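Local coordinates for initiator protein NS1 (Human bocavirus, PDB 4KW3), which probably recognises the viral replication origin and nicks one DNA strand through this N-terminal nuclease domain, so starting rolling-circle replication, with ATPase and helicase activities elsewhere in the full-length protein, at residues A[143-146]-A[147-151]; A[156-159]-A[160-164]. All coordinates share one frame; numbering follows the deposited sequence.

Contact 1. Residues A[143-146]-A[147-151]; sequences AEII and QRCKS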
loop_
_atom_site.group_PDB
_atom_site.type_symbol
_atom_site.label_atom_id
_atom_site.label_comp_id
_atom_site.label_asym_id
_atom_site.label_seq_id
_atom_site.Cartn_x
_atom_site.Cartn_y
_atom_site.Cartn_z
ATOM N N ALA A 143 -10.021 9.385 5.397
ATOM C CA ALA A 143 -10.026 9.957 6.744
ATOM C C ALA A 143 -8.649 9.803 7.409
ATOM O O ALA A 143 -8.155 10.748 8.030
ATOM C CB ALA A 143 -11.122 9.358 7.599
ATOM N N GLU A 144 -8.042 8.620 7.272
ATOM C CA GLU A 144 -6.710 8.356 7.821
ATOM C C GLU A 144 -5.588 9.196 7.191
ATOM O O GLU A 144 -4.738 9.738 7.902
ATOM C CB GLU A 144 -6.347 6.880 7.678
ATOM C CG GLU A 144 -7.098 5.981 8.595
ATOM C CD GLU A 144 -6.619 6.067 10.034
ATOM O OE1 GLU A 144 -5.563 6.694 10.288
ATOM O OE2 GLU A 144 -7.313 5.503 10.911
ATOM N N ILE A 145 -5.600 9.287 5.865
ATOM C CA ILE A 145 -4.652 10.098 5.121
ATOM C C ILE A 145 -4.764 11.577 5.512
ATOM O O ILE A 145 -3.775 12.215 5.859
ATOM C CB ILE A 145 -4.903 9.968 3.607
ATOM C CG1 ILE A 145 -4.613 8.543 3.133
ATOM C CG2 ILE A 145 -4.073 10.980 2.843
ATOM C CD1 ILE A 145 -4.973 8.280 1.686
ATOM N N ILE A 146 -5.985 12.097 5.479
ATOM C CA ILE A 146 -6.260 13.480 5.837
ATOM C C ILE A 146 -5.738 13.806 7.233
ATOM O O ILE A 146 -5.122 14.857 7.441
ATOM C CB ILE A 146 -7.781 13.759 5.722
ATOM C CG1 ILE A 146 -8.161 13.905 4.246
ATOM C CG2 ILE A 146 -8.210 15.004 6.523
ATOM C CD1 ILE A 146 -9.659 13.779 3.990
ATOM N N GLN A 147 -5.981 12.899 8.175
ATOM C CA GLN A 147 -5.511 13.061 9.550
ATOM C C GLN A 147 -3.973 13.106 9.624
ATOM O O GLN A 147 -3.392 13.862 10.418
ATOM C CB GLN A 147 -6.082 11.959 10.444
ATOM C CG GLN A 147 -5.380 11.813 11.768
ATOM C CD GLN A 147 -6.287 12.046 12.941
ATOM O OE1 GLN A 147 -6.406 11.184 13.810
ATOM N NE2 GLN A 147 -6.933 13.215 12.986
ATOM N N ARG A 148 -3.329 12.272 8.813
ATOM C CA ARG A 148 -1.877 12.218 8.764
ATOM C C ARG A 148 -1.323 13.525 8.188
ATOM O O ARG A 148 -0.323 14.060 8.691
ATOM C CB ARG A 148 -1.400 11.012 7.944
ATOM C CG ARG A 148 0.087 10.969 7.792
ATOM C CD ARG A 148 0.775 10.653 9.109
ATOM N NE ARG A 148 2.091 11.290 9.161
ATOM C CZ ARG A 148 3.206 10.713 9.602
ATOM N NH1 ARG A 148 3.203 9.447 10.006
ATOM N NH2 ARG A 148 4.340 11.407 9.610
ATOM N N CYS A 149 -2.001 14.051 7.164
ATOM C CA CYS A 149 -1.642 15.341 6.568
ATOM C C CYS A 149 -1.562 16.460 7.586
ATOM O O CYS A 149 -0.710 17.337 7.490
ATOM C CB CYS A 149 -2.666 15.752 5.500
ATOM S SG CYS A 149 -2.502 14.841 3.952
ATOM N N LYS A 150 -2.455 16.425 8.559
ATOM C CA LYS A 150 -2.536 17.474 9.555
ATOM C C LYS A 150 -1.342 17.469 10.527
ATOM O O LYS A 150 -1.087 18.473 11.193
ATOM C CB LYS A 150 -3.866 17.387 10.294
ATOM C CG LYS A 150 -5.037 17.826 9.452
ATOM C CD LYS A 150 -6.321 17.495 10.162
ATOM C CE LYS A 150 -7.511 17.749 9.283
ATOM N NZ LYS A 150 -8.705 17.170 9.930
ATOM N N SER A 151 -0.641 16.340 10.640
ATOM C CA SER A 151 0.521 16.271 11.537
ATOM C C SER A 151 1.624 17.259 11.114
ATOM O O SER A 151 2.320 17.839 11.967
ATOM C CB SER A 151 1.065 14.849 11.650
ATOM O OG SER A 151 1.635 14.446 10.427
#
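In Ile146, chi1 (-76°) sets CG1 beside the backbone N and leaves the other branch, CG2, beside the carbonyl carbon, facing the next turn of the helix. Lys150 starts with a similar first torsion (-72°) and then runs extended, so its aliphatic chain travels alongside Ile146, both side chains pointing the same way. The touch is methyl against methylene: Ile146 CG2 meets Lys150 CE at 4.0 Å. One residue back, the same i to i+4 spacing brings Ile145 CG2 to 4.3 Å from Cys149 SG, a looser apolar contact on the buried side.

Beneath these pairs runs the ordinary alpha-helical ladder of helix 134-149. Gln147 N gives its hydrogen to Ala143 O at 3.1 Å, Arg148 N to Glu144 O at 3.0 Å, and Cys149 N to Ile145 O at 2.9 Å. The rung from Lys150 N to Ile146 O is longer, 3.3 Å, and more bent. Just beyond, Arg148 O takes two donors from Ser151: the backbone N, and OG at 2.6 Å in the carbonyl plane.

The helix is wrapped on several sides. Ile145 reaches Leu78 of helix 74-94, Leu38 of helix 31-38 and Leu169 of helix 160-177, while Cys149 rests on Leu37. Ile146 lies against Glu173 of helix 160-177. The carbonyls of residues 143 to 146 are thus each paired with an N-H one turn on, while Ile145, Ile146 and Cys149 are buried; Lys150 adds its hydrocarbon length to the edge of that apolar surface, its extended chain laying CE and NZ alongside the Ile146 CG2 methyl.

Contact 2. Residues A[156-159]-A[160-164]; sequences RPFE and PEEAD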
loop_
_atom_site.group_PDB
_atom_site.type_symbol
_atom_site.label_atom_id
_atom_site.label_comp_id
_atom_site.label_asym_id
_atom_site.label_seq_id
_atom_site.Cartn_x
_atom_site.Cartn_y
_atom_site.Cartn_z
ATOM N N ARG A 156 4.579 23.494 10.599
ATOM C CA ARG A 156 4.371 24.706 9.809
ATOM C C ARG A 156 3.010 24.654 9.117
ATOM O O ARG A 156 2.420 23.584 9.001
ATOM C CB ARG A 156 5.486 24.879 8.774
ATOM C CG ARG A 156 5.731 23.685 7.906
ATOM C CD ARG A 156 6.513 24.066 6.664
ATOM N NE ARG A 156 6.783 22.900 5.820
ATOM C CZ ARG A 156 5.995 22.501 4.824
ATOM N NH1 ARG A 156 4.897 23.190 4.533
ATOM N NH2 ARG A 156 6.314 21.428 4.102
ATOM N N PRO A 157 2.486 25.815 8.690
ATOM C CA PRO A 157 1.261 25.743 7.891
ATOM C C PRO A 157 1.523 25.127 6.531
ATOM O O PRO A 157 2.682 24.980 6.147
ATOM C CB PRO A 157 0.847 27.213 7.752
ATOM C CG PRO A 157 2.070 27.998 8.043
ATOM C CD PRO A 157 2.802 27.200 9.078
ATOM N N PHE A 158 0.456 24.760 5.826
ATOM C CA PHE A 158 0.570 24.188 4.489
ATOM C C PHE A 158 1.082 25.232 3.526
ATOM O O PHE A 158 0.689 26.388 3.595
ATOM C CB PHE A 158 -0.795 23.689 3.974
ATOM C CG PHE A 158 -1.329 22.477 4.705
ATOM C CD1 PHE A 158 -0.477 21.467 5.129
ATOM C CD2 PHE A 158 -2.687 22.352 4.968
ATOM C CE1 PHE A 158 -0.972 20.366 5.807
ATOM C CE2 PHE A 158 -3.187 21.251 5.646
ATOM C CZ PHE A 158 -2.330 20.260 6.064
ATOM N N GLU A 159 1.946 24.809 2.612
ATOM C CA GLU A 159 2.277 25.604 1.444
ATOM C C GLU A 159 1.074 25.486 0.524
ATOM O O GLU A 159 0.270 24.554 0.675
ATOM C CB GLU A 159 3.537 25.060 0.770
ATOM C CG GLU A 159 4.786 25.253 1.601
ATOM C CD GLU A 159 5.086 26.720 1.850
ATOM O OE1 GLU A 159 5.216 27.484 0.869
ATOM O OE2 GLU A 159 5.167 27.110 3.039
ATOM N N PRO A 160 0.933 26.425 -0.427
ATOM C CA PRO A 160 -0.281 26.446 -1.260
ATOM C C PRO A 160 -0.572 25.140 -1.998
ATOM O O PRO A 160 -1.697 24.652 -1.914
ATOM C CB PRO A 160 0.005 27.574 -2.262
ATOM C CG PRO A 160 0.912 28.474 -1.538
ATOM C CD PRO A 160 1.780 27.608 -0.660
ATOM N N GLU A 161 0.412 24.579 -2.690
ATOM C CA GLU A 161 0.216 23.305 -3.380
ATOM C C GLU A 161 -0.136 22.162 -2.431
ATOM O O GLU A 161 -0.917 21.279 -2.786
ATOM C CB GLU A 161 1.438 22.953 -4.207
ATOM C CG GLU A 161 1.343 23.452 -5.615
ATOM C CD GLU A 161 2.691 23.559 -6.268
ATOM O OE1 GLU A 161 3.652 23.949 -5.571
ATOM O OE2 GLU A 161 2.795 23.251 -7.471
ATOM N N GLU A 162 0.460 22.170 -1.239
ATOM C CA GLU A 162 0.146 21.173 -0.220
ATOM C C GLU A 162 -1.316 21.293 0.202
ATOM O O GLU A 162 -1.992 20.290 0.420
ATOM C CB GLU A 162 1.059 21.320 0.994
ATOM C CG GLU A 162 2.542 21.221 0.692
ATOM C CD GLU A 162 3.401 21.524 1.916
ATOM O OE1 GLU A 162 3.026 22.418 2.707
ATOM O OE2 GLU A 162 4.443 20.858 2.103
ATOM N N ALA A 163 -1.794 22.528 0.316
ATOM C CA ALA A 163 -3.175 22.790 0.705
ATOM C C ALA A 163 -4.152 22.354 -0.401
ATOM O O ALA A 163 -5.274 21.928 -0.129
ATOM C CB ALA A 163 -3.351 24.252 1.036
ATOM N N ASP A 164 -3.716 22.469 -1.647
ATOM C CA ASP A 164 -4.510 22.012 -2.777
ATOM C C ASP A 164 -4.807 20.505 -2.700
ATOM O O ASP A 164 -5.952 20.068 -2.863
ATOM C CB ASP A 164 -3.788 22.346 -4.077
ATOM C CG ASP A 164 -4.475 21.762 -5.285
ATOM O OD1 ASP A 164 -5.564 22.258 -5.647
ATOM O OD2 ASP A 164 -3.918 20.807 -5.878
#
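Glu162 OE1 is gripped by two donors: Glu159 N at 2.6 Å and Arg156 NH1 at 2.7 Å. The arginine comes in on the syn lone pair, nearly in the guanidinium plane, whereas the backbone N-H arrives on the anti side, 25° out of the carboxylate plane. Glu162 OE2 uses its own syn lone pair to take Arg156 NH2 at 2.8 Å. The result is an end-on bidentate salt bridge, with guanidinium and carboxylate planes only 8° apart. Two nitrogens fastened to two oxygens fix the rotation of both flat groups.

Arg156 gets there from a crowded first torsion (chi1 52°), its CG lodged between the backbone N and the carbonyl carbon; the extended chain beyond then crosses Glu162 at about a right angle. NH1 also donates to Pro157 O at 3.3 Å, tying the guanidinium back to its own loop.

Glu159 is the N-cap of helix 160-177, which makes Glu162 the N3 residue, and the bond from Glu159 N to its carboxylate is the N3-to-N-cap half of a capping box. Ala163 N closes the first turn on Glu159 O at 2.9 Å. Phe158 and Ala163, just before the cap and in the first turn, meet CB to CB at 3.9 Å in the positions of a hydrophobic staple. The Phe158 ring continues to Phe166, Leu152, Leu153 and Leu37. Glu162, buried despite its charge, lies against Ala36 of helix 31-38 and Leu152, and the bidentate Arg156 probably offsets its negative charge, which would favour the ionised carboxylate. Nearby, Glu161 turns to a different partner, forming a salt bridge with Lys30.

In the fold
The two contacts follow each other along the chain, contact 1 at the end of helix 134-149 and contact 2 where helix 160-177 begins, with centres about 13 Å apart. They meet directly where Cys149 O lies 3.5 Å from Phe158 CE1, and both face helix 31-38. Contact 1 is partly buried and relies on backbone rungs and apolar side chains; Ile145 lies about 11 Å, side chain to side chain, from His115, a predicted metal ligand. Contact 2 is at the surface, away from the annotated sites, and charge dominates: one carboxylate, Glu162, serves both a salt bridge and the helix cap, with Phe158 supplying the apolar link back to contact 1.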